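Long-range contacts in hypothetical protein PAE2307 (Pyrobaculum aerophilum, PDB 1WVQ), which is probably an adenosine-specific kinase and carries a stable phosphorylated histidine in the crystal: residues K7-D12 and V124-P129; G24-I29 and P107-I112; G45-I50 and I91-P96. One frame throughout, in Å; residues are numbered along the deposited sequence.

In the fold
Contact 1 (7-12 with 124-129) joins two strands of a three-stranded antiparallel sheet, while contacts 2 (24-29 with 107-112) and 3 (45-50 with 91-96) belong to the five-stranded one. Along the chain they are nested, contact 3 within the loop closed by contact 2 and contact 2 within that of contact 1. The centres of contacts 2 and 3 lie about 19 Å apart, linked through neighbouring strands 20-25 and 87-92; the centres of contacts 1 and 3 are about 29 Å apart, on opposite sides of the chain's centre. Contact 2 reaches the phosphohistidine at position 85, whose O2P accepts a hydrogen bond from Phe28 N. Contacts 1 and 2 both touch the second subunit.

Contact 1: K7-D12 and V124-P129; sequences KFELID and VAEVEP
Val124 O is reached from strand 7-13 by two groups: Glu9 N gives it a hydrogen bond of 2.7 Å, and Phe8 CA brings a CA-H...O contact of 3.3 Å. Val124 N answers with a bond to Glu9 O, completing one hydrogen-bonded antiparallel pair. Two residues before Glu9 and two after Val124, Lys7 and Glu126 form a second: Lys7 N donates to Glu126 O in a nearly straight bond (175°), and Glu126 N returns one of 2.8 Å to Lys7 O. Between them Phe8 faces Ala125 as a non-hydrogen-bonded pair, the ring meeting the methyl obliquely, with CE1 4.0 Å from Ala125 CB.

On the other face, Ile11 CG1 packs on Val124 CG2 at 4.1 Å, and both residues touch helix 68-81. With CG anti to the backbone N (chi1 -172°) and the chain extended, Glu126 brings OE1 to 3.9 Å from Glu9 OE2, the two carboxylates turned 66° apart. Arg132 NH1, on the adjoining strand 131-139, makes salt bridges to both oxygens.

The Phe8 ring meets Phe8 of the second and of the third subunit edge-to-face, making its side of the sheet an aromatic junction between chains. The chemistry is thus divided by face: an apolar one shared between subunits, and one where a single arginine probably offsets the repulsion of two glutamates.

Contact 2: G24-I29 and P107-I112; sequences GQAHFI and PEVVRI. With PO4 (phosphate ion), chain D.
Gln25 lies alongside Arg111, both pointing the same way, with Gln25 CD 3.6 Å from Arg111 CD. The amide stands almost perpendicular to the guanidinium (89°), and Arg111 NH1 bonds to Gln25 OE1 at 3.1 Å from above the amide plane. The same guanidinium gives NE to phosphate O4 and NH2 to phosphate O2, each at 2.9 Å; this ion, probably from the crystallisation liquor, is also held by Arg111 of the second and third subunits.

Val110 and Arg111 both face Gln25, a classic beta bulge, and both their N-H groups bond to Gln25 O. Gly24 has no side chain, and its CA comes within 3.2 Å of Arg111 O. Farther along, His27 ND1 donates to Glu108 O at 2.9 Å, in the carbonyl plane and on a lone pair, while Glu108 CG lies above one face of the His27 ring, toward its rim. The Glu108 carboxylate comes to the Phe28 ring edge and forms a salt bridge with Lys30; Phe28 N bonds to the phosphoryl O2P of the modified histidine at position 85.

The contact joins strand 111-116, outermost in this chain's five-stranded sheet, to strand 20-25: Ala26 and Val109 pack on Phe87 of strand 87-92, Val109 also meets helix 31-40, and Ile112 rests on helix 96-104.

Contact 3: G45-I50 and I91-P96; sequences GVKFGI and IRNAWP
Lys47 and Arg92 supply the backbone hydrogen bonds across the contact: Lys47 N donates to Arg92 O at 3.0 Å with a nearly straight N-H (175°), and Arg92 N returns a bond of 2.9 Å to Lys47 O. This is one antiparallel hydrogen-bonded pair; the following pair, Phe48 with Ile91, is non-hydrogen-bonded. Lys47 O also receives a CA-H...O contact from Ile91 CA at 3.4 Å.

Apolar contacts gather on the face that carries Phe48 and Ile91. Val46 CG2, anti to its backbone N, reaches Ala94 CB at 3.7 Å and touches Ile91 CG2 at 4.2 Å. Ile91 CG2 in turn meets Phe48 CB at 3.8 Å. With chi1 at 61°, Phe48 CG sits between the backbone N and the carbonyl carbon; the ring end leads away from strand 87-92 and packs on Leu39 and Val40 of helix 31-40.

Polar side chains occupy the other face and the turn. Lys47 and Arg92 touch CB to CB at 4.0 Å, and both pack on Leu70 of helix 68-81. The Arg92 guanidinium leads away from Lys47 to a salt bridge with Glu69 and a hydrogen bond to Gln17 O. In the turn, Asn93 CB lies 3.5 Å from Gly45 O.

Strands 47-53 and 87-92 are thereby joined inside the five-stranded sheet with helices on both faces: Phe48 and Ile50 pack on helix 31-40 while Val46, Ile91 and Ala94 meet across the strands, whereas the two cationic chains pack against helix 68-81, and Glu69 probably offsets the charge of Arg92.

Contact 1: K7-D12 and V124-P129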
loop_
_atom_site.group_PDB
_atom_site.type_symbol
_atom_site.label_atom_id
_atom_site.label_comp_id
_atom_site.label_asym_id
_atom_site.label_seq_id
_atom_site.Cartn_x
_atom_site.Cartn_y
_atom_site.Cartn_z
ATOM N N LYS A 7 1.339 -27.145 -25.587
ATOM C CA LYS A 7 1.074 -28.337 -24.789
ATOM C C LYS A 7 0.802 -28.000 -23.325
ATOM O O LYS A 7 1.543 -27.236 -22.713
ATOM C CB LYS A 7 2.261 -29.298 -24.860
ATOM C CG LYS A 7 2.287 -30.192 -26.101
ATOM C CD LYS A 7 3.078 -29.607 -27.265
ATOM C CE LYS A 7 3.094 -30.593 -28.437
ATOM N NZ LYS A 7 3.998 -30.192 -29.556
ATOM N N PHE A 8 -0.259 -28.578 -22.772
ATOM C CA PHE A 8 -0.621 -28.351 -21.375
ATOM C C PHE A 8 -0.185 -29.512 -20.490
ATOM O O PHE A 8 -0.399 -30.680 -20.826
ATOM C CB PHE A 8 -2.130 -28.143 -21.255
ATOM C CG PHE A 8 -2.622 -26.919 -21.954
ATOM C CD1 PHE A 8 -2.263 -25.656 -21.502
ATOM C CD2 PHE A 8 -3.429 -27.024 -23.085
ATOM C CE1 PHE A 8 -2.701 -24.517 -22.156
ATOM C CE2 PHE A 8 -3.877 -25.887 -23.751
ATOM C CZ PHE A 8 -3.512 -24.631 -23.289
ATOM N N GLU A 9 0.427 -29.171 -19.357
ATOM C CA GLU A 9 0.931 -30.129 -18.373
ATOM C C GLU A 9 0.335 -29.811 -17.002
ATOM O O GLU A 9 0.057 -28.647 -16.697
ATOM C CB GLU A 9 2.450 -29.999 -18.236
ATOM C CG GLU A 9 3.313 -30.996 -18.978
ATOM C CD GLU A 9 4.799 -30.744 -18.730
ATOM O OE1 GLU A 9 5.208 -30.645 -17.548
ATOM O OE2 GLU A 9 5.563 -30.646 -19.711
ATOM N N LEU A 10 0.157 -30.843 -16.180
ATOM C CA LEU A 10 -0.356 -30.672 -14.821
ATOM C C LEU A 10 0.742 -31.043 -13.830
ATOM O O LEU A 10 1.345 -32.110 -13.934
ATOM C CB LEU A 10 -1.583 -31.557 -14.564
ATOM C CG LEU A 10 -2.910 -31.205 -15.232
ATOM C CD1 LEU A 10 -3.993 -32.145 -14.707
ATOM C CD2 LEU A 10 -3.278 -29.766 -14.930
ATOM N N ILE A 11 1.004 -30.165 -12.868
ATOM C CA ILE A 11 2.033 -30.424 -11.871
ATOM C C ILE A 11 1.385 -30.545 -10.499
ATOM O O ILE A 11 0.714 -29.624 -10.046
ATOM C CB ILE A 11 3.068 -29.276 -11.827
ATOM C CG1 ILE A 11 3.762 -29.126 -13.186
ATOM C CG2 ILE A 11 4.080 -29.533 -10.723
ATOM C CD1 ILE A 11 4.566 -30.335 -13.623
ATOM N N ASP A 12 1.570 -31.681 -9.836
ATOM C CA ASP A 12 0.984 -31.854 -8.521
ATOM C C ASP A 12 1.895 -31.198 -7.500
ATOM O O ASP A 12 3.110 -31.387 -7.532
ATOM C CB ASP A 12 0.826 -33.331 -8.179
ATOM C CG ASP A 12 0.159 -33.536 -6.837
ATOM O OD1 ASP A 12 -1.042 -33.208 -6.714
ATOM O OD2 ASP A 12 0.840 -34.005 -5.897
ATOM N N VAL A 124 0.615 -25.927 -16.492
ATOM C CA VAL A 124 1.707 -25.298 -17.217
ATOM C C VAL A 124 1.575 -25.492 -18.722
ATOM O O VAL A 124 1.128 -26.541 -19.190
ATOM C CB VAL A 124 3.062 -25.873 -16.747
ATOM C CG1 VAL A 124 4.216 -25.227 -17.502
ATOM C CG2 VAL A 124 3.215 -25.644 -15.252
ATOM N N ALA A 125 1.950 -24.463 -19.469
ATOM C CA ALA A 125 1.911 -24.530 -20.916
ATOM C C ALA A 125 3.333 -24.458 -21.452
ATOM O O ALA A 125 4.122 -23.610 -21.038
ATOM C CB ALA A 125 1.087 -23.381 -21.480
ATOM N N GLU A 126 3.659 -25.376 -22.352
ATOM C CA GLU A 126 4.967 -25.379 -22.985
ATOM C C GLU A 126 4.660 -25.072 -24.448
ATOM O O GLU A 126 3.864 -25.770 -25.083
ATOM C CB GLU A 126 5.653 -26.740 -22.849
ATOM C CG GLU A 126 7.096 -26.711 -23.336
ATOM C CD GLU A 126 7.877 -27.970 -23.002
ATOM O OE1 GLU A 126 7.916 -28.357 -21.814
ATOM O OE2 GLU A 126 8.464 -28.565 -23.932
ATOM N N VAL A 127 5.278 -24.019 -24.972
ATOM C CA VAL A 127 5.033 -23.589 -26.343
ATOM C C VAL A 127 6.183 -23.869 -27.307
ATOM O O VAL A 127 5.968 -23.995 -28.512
ATOM C CB VAL A 127 4.682 -22.077 -26.377
ATOM C CG1 VAL A 127 3.452 -21.808 -25.494
ATOM C CG2 VAL A 127 5.872 -21.248 -25.905
ATOM N N GLU A 128 7.390 -23.969 -26.763
ATOM C CA GLU A 128 8.605 -24.237 -27.531
ATOM C C GLU A 128 9.574 -24.926 -26.581
ATOM O O GLU A 128 9.354 -24.935 -25.371
ATOM C CB GLU A 128 9.229 -22.928 -28.026
ATOM C CG GLU A 128 8.486 -22.272 -29.174
ATOM C CD GLU A 128 9.050 -20.909 -29.532
ATOM O OE1 GLU A 128 10.283 -20.716 -29.423
ATOM O OE2 GLU A 128 8.255 -20.032 -29.942
ATOM N N PRO A 129 10.658 -25.519 -27.108
ATOM C CA PRO A 129 11.584 -26.174 -26.179
ATOM C C PRO A 129 12.064 -25.211 -25.093
ATOM O O PRO A 129 12.538 -24.115 -25.382
ATOM C CB PRO A 129 12.714 -26.634 -27.096
ATOM C CG PRO A 129 11.977 -26.986 -28.357
ATOM C CD PRO A 129 11.023 -25.809 -28.509
#

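Contact 2: G24-I29 and P107-I112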
loop_
_atom_site.group_PDB
_atom_site.type_symbol
_atom_site.label_atom_id
_atom_site.label_comp_id
_atom_site.label_asym_id
_atom_site.label_seq_id
_atom_site.Cartn_x
_atom_site.Cartn_y
_atom_site.Cartn_z
ATOM N N GLY A 24 3.982 -17.809 -7.205
ATOM C CA GLY A 24 3.733 -16.590 -7.951
ATOM C C GLY A 24 4.696 -16.347 -9.093
ATOM O O GLY A 24 5.442 -17.238 -9.503
ATOM N N GLN A 25 4.675 -15.126 -9.611
ATOM C CA GLN A 25 5.550 -14.750 -10.712
ATOM C C GLN A 25 6.155 -13.395 -10.399
ATOM O O GLN A 25 5.479 -12.512 -9.877
ATOM C CB GLN A 25 4.752 -14.678 -12.015
ATOM C CG GLN A 25 5.593 -14.544 -13.279
ATOM C CD GLN A 25 4.718 -14.440 -14.514
ATOM O OE1 GLN A 25 3.931 -15.345 -14.807
ATOM N NE2 GLN A 25 4.839 -13.334 -15.235
ATOM N N ALA A 26 7.435 -13.241 -10.718
ATOM C CA ALA A 26 8.141 -11.993 -10.472
ATOM C C ALA A 26 9.047 -11.717 -11.660
ATOM O O ALA A 26 8.678 -11.989 -12.804
ATOM C CB ALA A 26 8.960 -12.107 -9.193
ATOM N N HIS A 27 10.220 -11.162 -11.384
ATOM C CA HIS A 27 11.207 -10.872 -12.417
ATOM C C HIS A 27 12.438 -10.304 -11.724
ATOM O O HIS A 27 12.333 -9.764 -10.630
ATOM C CB HIS A 27 10.665 -9.866 -13.444
ATOM C CG HIS A 27 10.690 -8.445 -12.978
ATOM N ND1 HIS A 27 9.810 -7.955 -12.037
ATOM C CD2 HIS A 27 11.472 -7.401 -13.343
ATOM C CE1 HIS A 27 10.048 -6.670 -11.845
ATOM N NE2 HIS A 27 11.049 -6.308 -12.628
ATOM N N PHE A 28 13.598 -10.460 -12.355
ATOM C CA PHE A 28 14.862 -9.960 -11.824
ATOM C C PHE A 28 15.392 -10.796 -10.661
ATOM O O PHE A 28 14.659 -11.174 -9.751
ATOM C CB PHE A 28 14.713 -8.491 -11.413
ATOM C CG PHE A 28 16.010 -7.819 -11.062
ATOM C CD1 PHE A 28 17.153 -8.022 -11.834
ATOM C CD2 PHE A 28 16.077 -6.945 -9.981
ATOM C CE1 PHE A 28 18.344 -7.357 -11.529
ATOM C CE2 PHE A 28 17.265 -6.277 -9.671
ATOM C CZ PHE A 28 18.394 -6.483 -10.444
ATOM N N ILE A 29 16.690 -11.071 -10.713
ATOM C CA ILE A 29 17.370 -11.887 -9.721
ATOM C C ILE A 29 17.208 -11.417 -8.274
ATOM O O ILE A 29 17.228 -12.230 -7.352
ATOM C CB ILE A 29 18.875 -12.006 -10.090
ATOM C CG1 ILE A 29 19.469 -13.272 -9.480
ATOM C CG2 ILE A 29 19.629 -10.774 -9.636
ATOM C CD1 ILE A 29 20.856 -13.606 -10.017
ATOM N N PRO A 107 8.576 -4.954 -5.115
ATOM C CA PRO A 107 8.547 -4.441 -6.489
ATOM C C PRO A 107 8.694 -5.460 -7.623
ATOM O O PRO A 107 8.091 -5.291 -8.678
ATOM C CB PRO A 107 9.656 -3.395 -6.484
ATOM C CG PRO A 107 9.562 -2.848 -5.082
ATOM C CD PRO A 107 9.457 -4.128 -4.271
ATOM N N GLU A 108 9.488 -6.508 -7.421
ATOM C CA GLU A 108 9.670 -7.518 -8.464
ATOM C C GLU A 108 8.444 -8.408 -8.674
ATOM O O GLU A 108 8.231 -8.918 -9.770
ATOM C CB GLU A 108 10.856 -8.437 -8.147
ATOM C CG GLU A 108 12.234 -7.820 -8.291
ATOM C CD GLU A 108 12.747 -7.253 -6.990
ATOM O OE1 GLU A 108 12.225 -7.648 -5.925
ATOM O OE2 GLU A 108 13.680 -6.428 -7.028
ATOM N N VAL A 109 7.653 -8.596 -7.621
ATOM C CA VAL A 109 6.474 -9.460 -7.681
ATOM C C VAL A 109 5.328 -8.855 -8.477
ATOM O O VAL A 109 4.920 -7.728 -8.221
ATOM C CB VAL A 109 5.970 -9.805 -6.250
ATOM C CG1 VAL A 109 4.655 -10.584 -6.322
ATOM C CG2 VAL A 109 7.021 -10.623 -5.513
ATOM N N VAL A 110 4.817 -9.611 -9.449
ATOM C CA VAL A 110 3.706 -9.136 -10.266
ATOM C C VAL A 110 2.462 -10.015 -10.183
ATOM O O VAL A 110 1.360 -9.549 -10.472
ATOM C CB VAL A 110 4.120 -8.988 -11.755
ATOM C CG1 VAL A 110 4.998 -7.749 -11.921
ATOM C CG2 VAL A 110 4.864 -10.229 -12.225
ATOM N N ARG A 111 2.626 -11.275 -9.786
ATOM C CA ARG A 111 1.490 -12.188 -9.678
ATOM C C ARG A 111 1.647 -13.179 -8.533
ATOM O O ARG A 111 2.753 -13.564 -8.187
ATOM C CB ARG A 111 1.330 -13.011 -10.968
ATOM C CG ARG A 111 1.550 -12.243 -12.256
ATOM C CD ARG A 111 1.531 -13.171 -13.464
ATOM N NE ARG A 111 0.177 -13.607 -13.799
ATOM C CZ ARG A 111 -0.103 -14.489 -14.751
ATOM N NH1 ARG A 111 0.878 -15.030 -15.459
ATOM N NH2 ARG A 111 -1.361 -14.824 -14.998
ATOM N N ILE A 112 0.525 -13.580 -7.946
ATOM C CA ILE A 112 0.518 -14.600 -6.903
ATOM C C ILE A 112 -0.584 -15.548 -7.365
ATOM O O ILE A 112 -1.758 -15.199 -7.331
ATOM C CB ILE A 112 0.178 -14.028 -5.509
ATOM C CG1 ILE A 112 1.281 -13.062 -5.062
ATOM C CG2 ILE A 112 0.029 -15.173 -4.508
ATOM C CD1 ILE A 112 1.049 -12.452 -3.687
HETATM P P PO4 D . -3.159 -12.989 -12.091
HETATM O O1 PO4 D . -2.916 -13.593 -10.751
HETATM O O2 PO4 D . -3.427 -14.068 -13.083
HETATM O O3 PO4 D . -4.335 -12.079 -12.015
HETATM O O4 PO4 D . -1.957 -12.221 -12.511
#

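Contact 3: G45-I50 and I91-P96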
loop_
_atom_site.group_PDB
_atom_site.type_symbol
_atom_site.label_atom_id
_atom_site.label_comp_id
_atom_site.label_asym_id
_atom_site.label_seq_id
_atom_site.Cartn_x
_atom_site.Cartn_y
_atom_site.Cartn_z
ATOM N N GLY A 45 9.276 -16.376 14.377
ATOM C CA GLY A 45 9.695 -17.763 14.246
ATOM C C GLY A 45 9.389 -18.482 12.945
ATOM O O GLY A 45 9.400 -19.713 12.903
ATOM N N VAL A 46 9.138 -17.737 11.877
ATOM C CA VAL A 46 8.813 -18.369 10.608
ATOM C C VAL A 46 9.926 -19.268 10.073
ATOM O O VAL A 46 11.108 -18.936 10.160
ATOM C CB VAL A 46 8.459 -17.305 9.517
ATOM C CG1 VAL A 46 9.679 -16.431 9.201
ATOM C CG2 VAL A 46 7.948 -18.005 8.250
ATOM N N LYS A 47 9.533 -20.430 9.561
ATOM C CA LYS A 47 10.470 -21.359 8.946
ATOM C C LYS A 47 10.037 -21.355 7.490
ATOM O O LYS A 47 8.845 -21.407 7.192
ATOM C CB LYS A 47 10.348 -22.757 9.549
ATOM C CG LYS A 47 10.783 -22.828 11.006
ATOM C CD LYS A 47 12.212 -22.331 11.183
ATOM C CE LYS A 47 12.657 -22.410 12.646
ATOM N NZ LYS A 47 13.945 -21.706 12.887
ATOM N N PHE A 48 10.990 -21.293 6.571
ATOM C CA PHE A 48 10.605 -21.213 5.170
ATOM C C PHE A 48 11.678 -21.652 4.192
ATOM O O PHE A 48 12.844 -21.833 4.544
ATOM C CB PHE A 48 10.256 -19.762 4.840
ATOM C CG PHE A 48 11.406 -18.822 5.049
ATOM C CD1 PHE A 48 11.714 -18.350 6.324
ATOM C CD2 PHE A 48 12.251 -18.495 3.992
ATOM C CE1 PHE A 48 12.851 -17.573 6.547
ATOM C CE2 PHE A 48 13.395 -17.718 4.200
ATOM C CZ PHE A 48 13.695 -17.257 5.483
ATOM N N GLY A 49 11.241 -21.795 2.947
ATOM C CA GLY A 49 12.116 -22.140 1.849
ATOM C C GLY A 49 11.567 -21.328 0.693
ATOM O O GLY A 49 10.357 -21.304 0.482
ATOM N N ILE A 50 12.433 -20.625 -0.027
ATOM C CA ILE A 50 11.983 -19.836 -1.169
ATOM C C ILE A 50 12.890 -20.119 -2.360
ATOM O O ILE A 50 14.112 -20.160 -2.228
ATOM C CB ILE A 50 11.945 -18.296 -0.839
ATOM C CG1 ILE A 50 11.493 -17.493 -2.070
ATOM C CG2 ILE A 50 13.284 -17.832 -0.302
ATOM C CD1 ILE A 50 12.608 -17.072 -3.022
ATOM N N ILE A 91 6.082 -22.356 3.790
ATOM C CA ILE A 91 6.222 -21.816 5.135
ATOM C C ILE A 91 5.600 -22.667 6.234
ATOM O O ILE A 91 4.573 -23.321 6.037
ATOM C CB ILE A 91 5.584 -20.408 5.270
ATOM C CG1 ILE A 91 4.168 -20.414 4.690
ATOM C CG2 ILE A 91 6.468 -19.359 4.616
ATOM C CD1 ILE A 91 3.382 -19.152 5.004
ATOM N N ARG A 92 6.252 -22.623 7.392
ATOM C CA ARG A 92 5.817 -23.298 8.611
ATOM C C ARG A 92 5.914 -22.232 9.702
ATOM O O ARG A 92 6.712 -21.294 9.595
ATOM C CB ARG A 92 6.751 -24.455 8.988
ATOM C CG ARG A 92 6.571 -25.749 8.216
ATOM C CD ARG A 92 7.553 -26.794 8.763
ATOM N NE ARG A 92 7.561 -28.039 7.996
ATOM C CZ ARG A 92 6.625 -28.982 8.063
ATOM N NH1 ARG A 92 5.578 -28.845 8.870
ATOM N NH2 ARG A 92 6.742 -30.072 7.312
ATOM N N ASN A 93 5.102 -22.380 10.743
ATOM C CA ASN A 93 5.094 -21.464 11.881
ATOM C C ASN A 93 4.705 -20.046 11.508
ATOM O O ASN A 93 5.132 -19.074 12.134
ATOM C CB ASN A 93 6.455 -21.492 12.566
ATOM C CG ASN A 93 6.878 -22.898 12.912
ATOM O OD1 ASN A 93 6.122 -23.647 13.541
ATOM N ND2 ASN A 93 8.080 -23.279 12.491
ATOM N N ALA A 94 3.869 -19.959 10.481
ATOM C CA ALA A 94 3.344 -18.704 9.966
ATOM C C ALA A 94 2.311 -19.086 8.915
ATOM O O ALA A 94 2.450 -20.110 8.250
ATOM C CB ALA A 94 4.461 -17.871 9.332
ATOM N N TRP A 95 1.271 -18.272 8.784
ATOM C CA TRP A 95 0.221 -18.507 7.796
ATOM C C TRP A 95 0.391 -17.494 6.673
ATOM O O TRP A 95 0.988 -16.435 6.870
ATOM C CB TRP A 95 -1.160 -18.322 8.428
ATOM C CG TRP A 95 -1.573 -19.438 9.331
ATOM C CD1 TRP A 95 -1.971 -20.690 8.957
ATOM C CD2 TRP A 95 -1.645 -19.401 10.755
ATOM N NE1 TRP A 95 -2.288 -21.435 10.063
ATOM C CE2 TRP A 95 -2.096 -20.668 11.187
ATOM C CE3 TRP A 95 -1.371 -18.419 11.718
ATOM C CZ2 TRP A 95 -2.285 -20.985 12.539
ATOM C CZ3 TRP A 95 -1.558 -18.730 13.066
ATOM C CH2 TRP A 95 -2.010 -20.005 13.463
ATOM N N PRO A 96 -0.130 -17.804 5.478
ATOM C CA PRO A 96 0.006 -16.853 4.372
ATOM C C PRO A 96 -0.493 -15.444 4.705
ATOM O O PRO A 96 0.125 -14.467 4.303
ATOM C CB PRO A 96 -0.796 -17.517 3.255
ATOM C CG PRO A 96 -0.514 -18.974 3.496
ATOM C CD PRO A 96 -0.665 -19.094 5.002
#